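Local structure of response regulator receiver protein (Desulfuromonas acetoxidans, 2ZAY) at residues I122-V125 with L126-Y130; A94-E97 with A98-D102. The protein carries a CheY-like receiver domain, the part described here, and probably acts in phosphorylation-dependent signal transduction of the two-component type. One frame throughout, in Å; residues are numbered along the deposited sequence.

Interaction 1. Residues I122-V125 with L126-Y130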
loop_
_atom_site.group_PDB
_atom_site.type_symbol
_atom_site.label_atom_id
_atom_site.label_comp_id
_atom_site.label_asym_id
_atom_site.label_seq_id
_atom_site.Cartn_x
_atom_site.Cartn_y
_atom_site.Cartn_z
ATOM N N ILE A 122 -5.800 5.377 -5.856
ATOM C CA ILE A 122 -6.472 4.899 -4.653
ATOM C C ILE A 122 -7.980 4.947 -4.881
ATOM O O ILE A 122 -8.684 3.957 -4.675
ATOM C CB ILE A 122 -6.119 5.788 -3.431
ATOM C CG1 ILE A 122 -4.642 5.599 -3.071
ATOM C CG2 ILE A 122 -7.024 5.451 -2.240
ATOM C CD1 ILE A 122 -4.165 6.468 -1.916
ATOM N N LYS A 123 -8.472 6.099 -5.334
ATOM C CA LYS A 123 -9.901 6.269 -5.573
ATOM C C LYS A 123 -10.466 5.295 -6.593
ATOM O O LYS A 123 -11.561 4.774 -6.412
ATOM C CB LYS A 123 -10.201 7.701 -6.028
ATOM C CG LYS A 123 -10.077 8.738 -4.924
ATOM C CD LYS A 123 -10.213 10.150 -5.483
ATOM C CE LYS A 123 -10.146 11.188 -4.373
ATOM N NZ LYS A 123 -10.298 12.570 -4.907
ATOM N N ARG A 124 -9.722 5.038 -7.664
ATOM C CA ARG A 124 -10.222 4.123 -8.678
ATOM C C ARG A 124 -10.473 2.739 -8.089
ATOM O O ARG A 124 -11.497 2.118 -8.363
ATOM C CB ARG A 124 -9.244 4.007 -9.847
ATOM C CG ARG A 124 -9.886 3.364 -11.066
ATOM C CD ARG A 124 -10.986 4.266 -11.630
ATOM N NE ARG A 124 -11.876 3.569 -12.555
ATOM C CZ ARG A 124 -12.813 2.702 -12.180
ATOM N NH1 ARG A 124 -12.985 2.426 -10.893
ATOM N NH2 ARG A 124 -13.583 2.117 -13.090
ATOM N N VAL A 125 -9.530 2.268 -7.281
ATOM C CA VAL A 125 -9.635 0.962 -6.650
ATOM C C VAL A 125 -10.780 0.932 -5.648
ATOM O O VAL A 125 -11.527 -0.045 -5.577
ATOM C CB VAL A 125 -8.322 0.593 -5.925
ATOM C CG1 VAL A 125 -8.531 -0.638 -5.051
ATOM C CG2 VAL A 125 -7.238 0.318 -6.946
ATOM N N LEU A 126 -10.911 2.000 -4.871
ATOM C CA LEU A 126 -11.975 2.070 -3.881
ATOM C C LEU A 126 -13.337 2.085 -4.578
ATOM O O LEU A 126 -14.271 1.435 -4.127
ATOM C CB LEU A 126 -11.817 3.323 -3.012
ATOM C CG LEU A 126 -10.571 3.406 -2.117
ATOM C CD1 LEU A 126 -10.605 4.712 -1.306
ATOM C CD2 LEU A 126 -10.524 2.200 -1.175
ATOM N N LYS A 127 -13.447 2.814 -5.686
ATOM C CA LYS A 127 -14.716 2.876 -6.402
ATOM C C LYS A 127 -15.093 1.508 -6.949
ATOM O O LYS A 127 -16.258 1.122 -6.919
ATOM C CB LYS A 127 -14.650 3.877 -7.560
ATOM C CG LYS A 127 -14.338 5.303 -7.153
ATOM C CD LYS A 127 -14.659 6.278 -8.282
ATOM C CE LYS A 127 -13.585 7.352 -8.426
ATOM N NZ LYS A 127 -12.360 6.849 -9.124
ATOM N N LEU A 128 -14.100 0.781 -7.448
ATOM C CA LEU A 128 -14.312 -0.548 -8.011
ATOM C C LEU A 128 -14.687 -1.619 -6.991
ATOM O O LEU A 128 -15.569 -2.443 -7.243
ATOM C CB LEU A 128 -13.054 -1.021 -8.743
ATOM C CG LEU A 128 -12.638 -0.316 -10.035
ATOM C CD1 LEU A 128 -11.280 -0.837 -10.483
ATOM C CD2 LEU A 128 -13.691 -0.552 -11.117
ATOM N N LEU A 129 -14.010 -1.612 -5.846
ATOM C CA LEU A 129 -14.245 -2.623 -4.820
ATOM C C LEU A 129 -15.312 -2.326 -3.771
ATOM O O LEU A 129 -15.895 -3.250 -3.211
ATOM C CB LEU A 129 -12.926 -2.968 -4.114
ATOM C CG LEU A 129 -11.895 -3.789 -4.899
ATOM C CD1 LEU A 129 -12.515 -5.098 -5.360
ATOM C CD2 LEU A 129 -11.408 -3.002 -6.102
ATOM N N TYR A 130 -15.565 -1.054 -3.493
ATOM C CA TYR A 130 -16.568 -0.704 -2.498
ATOM C C TYR A 130 -17.805 -0.045 -3.103
ATOM O O TYR A 130 -18.920 -0.490 -2.759
ATOM C CB TYR A 130 -15.968 0.211 -1.427
ATOM C CG TYR A 130 -14.883 -0.440 -0.590
ATOM C CD1 TYR A 130 -13.545 -0.397 -0.986
ATOM C CD2 TYR A 130 -15.193 -1.079 0.610
ATOM C CE1 TYR A 130 -12.541 -0.968 -0.201
ATOM C CE2 TYR A 130 -14.199 -1.650 1.402
ATOM C CZ TYR A 130 -12.872 -1.588 0.990
ATOM O OH TYR A 130 -11.881 -2.118 1.784
#
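The guanidinium of Arg124 is modelled against Leu128: CD1 of that leucine sits over one face, the backbone N of Leu128 lies at the edge in the plane of the group, and CB of Lys127 approaches obliquely. The two side chains of Arg124 and Leu128 are too close together in the model, so the whole placement of the guanidinium on the leucine is doubtful. The other flat group, the Tyr130 ring, has the carbonyl O of Leu126 in plane at its edge. These are neighbours one turn apart near the C-terminal end of helix 115-129, the last helix of the CheY-like receiver fold, in which helices flank a five-stranded parallel sheet. Backbone bonds carry the turn, among them Leu126 N to Ile122 O (3.0 Å) and Lys127 N to Lys123 O (2.8 Å). On the sheet-facing side Ile122 and Leu126 run alongside each other in the same direction, CG2 of Ile122 meeting CD1 of Leu126 at 3.8 Å. Both rest on Phe33, Leu126 also touches Leu55 and Trp9, and Val125 is buried against Leu55, Pro84 and Ile106. Val125 offers CG1 to Leu129 CD2. Lys123 extends away from the following turn, over Phe33, to a salt bridge with Glu31. Tyr130 is secured by a hydrogen bond from OH to His54 O and by edge-to-face packing on Trp9 and His54. Bends at the third and fourth torsions of Lys127 (chi3 -138°, chi4 78°) curl its chain back over the preceding turn, where it crosses Arg124 at about a right angle. This leaves Lys127 NZ 4.8 Å from Arg124 NE, like charges near each other but not in contact, while Lys127 NZ lies 3.5 Å from Arg124 CA.

Interaction 2. Residues A94-E97 with A98-D102; sequences AKEE and AQLLD
Ala98 N donates to Ala94 O across 2.9 Å at a nearly straight 169°, the first of four successive backbone bonds along this helix. Gln99 N reaches Lys95 O at the same length but in a less straight bond, 158°. The next two bonds, Leu100 N to Glu96 O and Leu101 N to Glu97 O, are each 3.0 Å. Glu97 and Leu101 lie side by side and point the same way, CG of Glu97 standing 4.1 Å from CD1 of Leu101. With CG anti to the backbone N (chi1 -179°), the extended Glu97 chain starts out alongside the leucine. The helix, 94-103, is the crossover of a beta-alpha-beta unit between the parallel strands 85-89 and 107-110 of the receiver domain. On its buried flank Leu100 packs on Met68, Phe105 and Phe108, with CG only 3.4 Å from Glu96 O of the preceding turn. Contact between the side chains of Glu96 and Leu100 is looser, CG of Glu96 to CD1 of Leu100 measuring 4.3 Å. The carboxylate of Glu96 reaches the end of strand 85-89 and the loops that follow strands 55-59 and 85-89: OE1 accepts from Asn61 ND2, whereas OE2 is hydrogen-bonded to Ser89 OG and weakly to Ala92 N.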
loop_
_atom_site.group_PDB
_atom_site.type_symbol
_atom_site.label_atom_id
_atom_site.label_comp_id
_atom_site.label_asym_id
_atom_site.label_seq_id
_atom_site.Cartn_x
_atom_site.Cartn_y
_atom_site.Cartn_z
ATOM N N ALA A 94 9.686 -3.858 -15.814
ATOM C CA ALA A 94 8.468 -4.423 -16.387
ATOM C C ALA A 94 8.216 -5.777 -15.745
ATOM O O ALA A 94 7.073 -6.139 -15.455
ATOM C CB ALA A 94 8.613 -4.582 -17.899
ATOM N N LYS A 95 9.296 -6.520 -15.509
ATOM C CA LYS A 95 9.183 -7.836 -14.904
ATOM C C LYS A 95 8.678 -7.754 -13.470
ATOM O O LYS A 95 7.898 -8.596 -13.050
ATOM C CB LYS A 95 10.529 -8.564 -14.937
ATOM C CG LYS A 95 10.452 -9.994 -14.412
ATOM C CD LYS A 95 11.795 -10.702 -14.504
ATOM C CE LYS A 95 12.214 -10.943 -15.949
ATOM N NZ LYS A 95 11.418 -12.019 -16.605
ATOM N N GLU A 96 9.117 -6.748 -12.716
ATOM C CA GLU A 96 8.655 -6.625 -11.335
ATOM C C GLU A 96 7.182 -6.257 -11.326
ATOM O O GLU A 96 6.395 -6.826 -10.562
ATOM C CB GLU A 96 9.425 -5.548 -10.574
ATOM C CG GLU A 96 9.058 -5.497 -9.090
ATOM C CD GLU A 96 9.552 -4.240 -8.400
ATOM O OE1 GLU A 96 9.935 -4.321 -7.217
ATOM O OE2 GLU A 96 9.544 -3.166 -9.034
ATOM N N GLU A 97 6.812 -5.299 -12.173
ATOM C CA GLU A 97 5.418 -4.871 -12.259
ATOM C C GLU A 97 4.537 -6.074 -12.568
ATOM O O GLU A 97 3.546 -6.317 -11.874
ATOM C CB GLU A 97 5.236 -3.795 -13.339
ATOM C CG GLU A 97 3.783 -3.283 -13.473
ATOM C CD GLU A 97 3.671 -2.015 -14.313
ATOM O OE1 GLU A 97 4.716 -1.382 -14.594
ATOM O OE2 GLU A 97 2.533 -1.642 -14.683
ATOM N N ALA A 98 4.902 -6.837 -13.601
ATOM C CA ALA A 98 4.122 -8.018 -13.971
ATOM C C ALA A 98 4.061 -9.048 -12.846
ATOM O O ALA A 98 3.001 -9.613 -12.587
ATOM C CB ALA A 98 4.687 -8.660 -15.242
ATOM N N GLN A 99 5.184 -9.298 -12.171
ATOM C CA GLN A 99 5.178 -10.272 -11.076
ATOM C C GLN A 99 4.222 -9.884 -9.944
ATOM O O GLN A 99 3.456 -10.719 -9.449
ATOM C CB GLN A 99 6.588 -10.454 -10.497
ATOM C CG GLN A 99 6.603 -11.169 -9.139
ATOM C CD GLN A 99 8.008 -11.357 -8.574
ATOM O OE1 GLN A 99 8.850 -10.457 -8.653
ATOM N NE2 GLN A 99 8.260 -12.524 -7.989
ATOM N N LEU A 100 4.262 -8.621 -9.528
ATOM C CA LEU A 100 3.391 -8.173 -8.444
ATOM C C LEU A 100 1.921 -8.215 -8.856
ATOM O O LEU A 100 1.069 -8.698 -8.107
ATOM C CB LEU A 100 3.779 -6.765 -8.002
ATOM C CG LEU A 100 5.164 -6.663 -7.352
ATOM C CD1 LEU A 100 5.384 -5.235 -6.856
ATOM C CD2 LEU A 100 5.276 -7.647 -6.203
ATOM N N LEU A 101 1.620 -7.722 -10.048
ATOM C CA LEU A 101 0.239 -7.763 -10.523
ATOM C C LEU A 101 -0.235 -9.220 -10.656
ATOM O O LEU A 101 -1.370 -9.544 -10.300
ATOM C CB LEU A 101 0.109 -7.049 -11.877
ATOM C CG LEU A 101 0.276 -5.525 -11.881
ATOM C CD1 LEU A 101 0.060 -4.991 -13.287
ATOM C CD2 LEU A 101 -0.732 -4.894 -10.924
ATOM N N ASP A 102 0.632 -10.095 -11.162
ATOM C CA ASP A 102 0.258 -11.505 -11.338
ATOM C C ASP A 102 -0.064 -12.184 -10.011
ATOM O O ASP A 102 -0.923 -13.064 -9.953
ATOM C CB ASP A 102 1.365 -12.273 -12.077
ATOM C CG ASP A 102 1.481 -11.869 -13.547
ATOM O OD1 ASP A 102 0.500 -11.343 -14.115
ATOM O OD2 ASP A 102 2.550 -12.088 -14.151
#

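Both interactions join successive turns of one helix through four i to i+4 backbone bonds, yet they lie on different helices, with centres about 21 Å apart and nearest atoms about 9 Å apart, so they do not touch. Interaction 1 is partly buried: its apolar flank of Ile122, Val125 and Leu126 meets strands 9-14, 33-38 and 55-59, while Arg124 and Lys127 are exposed and Lys123 is paired with Glu31. Interaction 2 is a surface contact with one buried residue, Leu100, and it touches strand 107-110 and helix 67-75. Aliphatic packing between neighbouring turns marks residues 122-130. In 94-102 a leucine instead lies beside an acidic chain, and Glu96 ties the helix to strand 85-89.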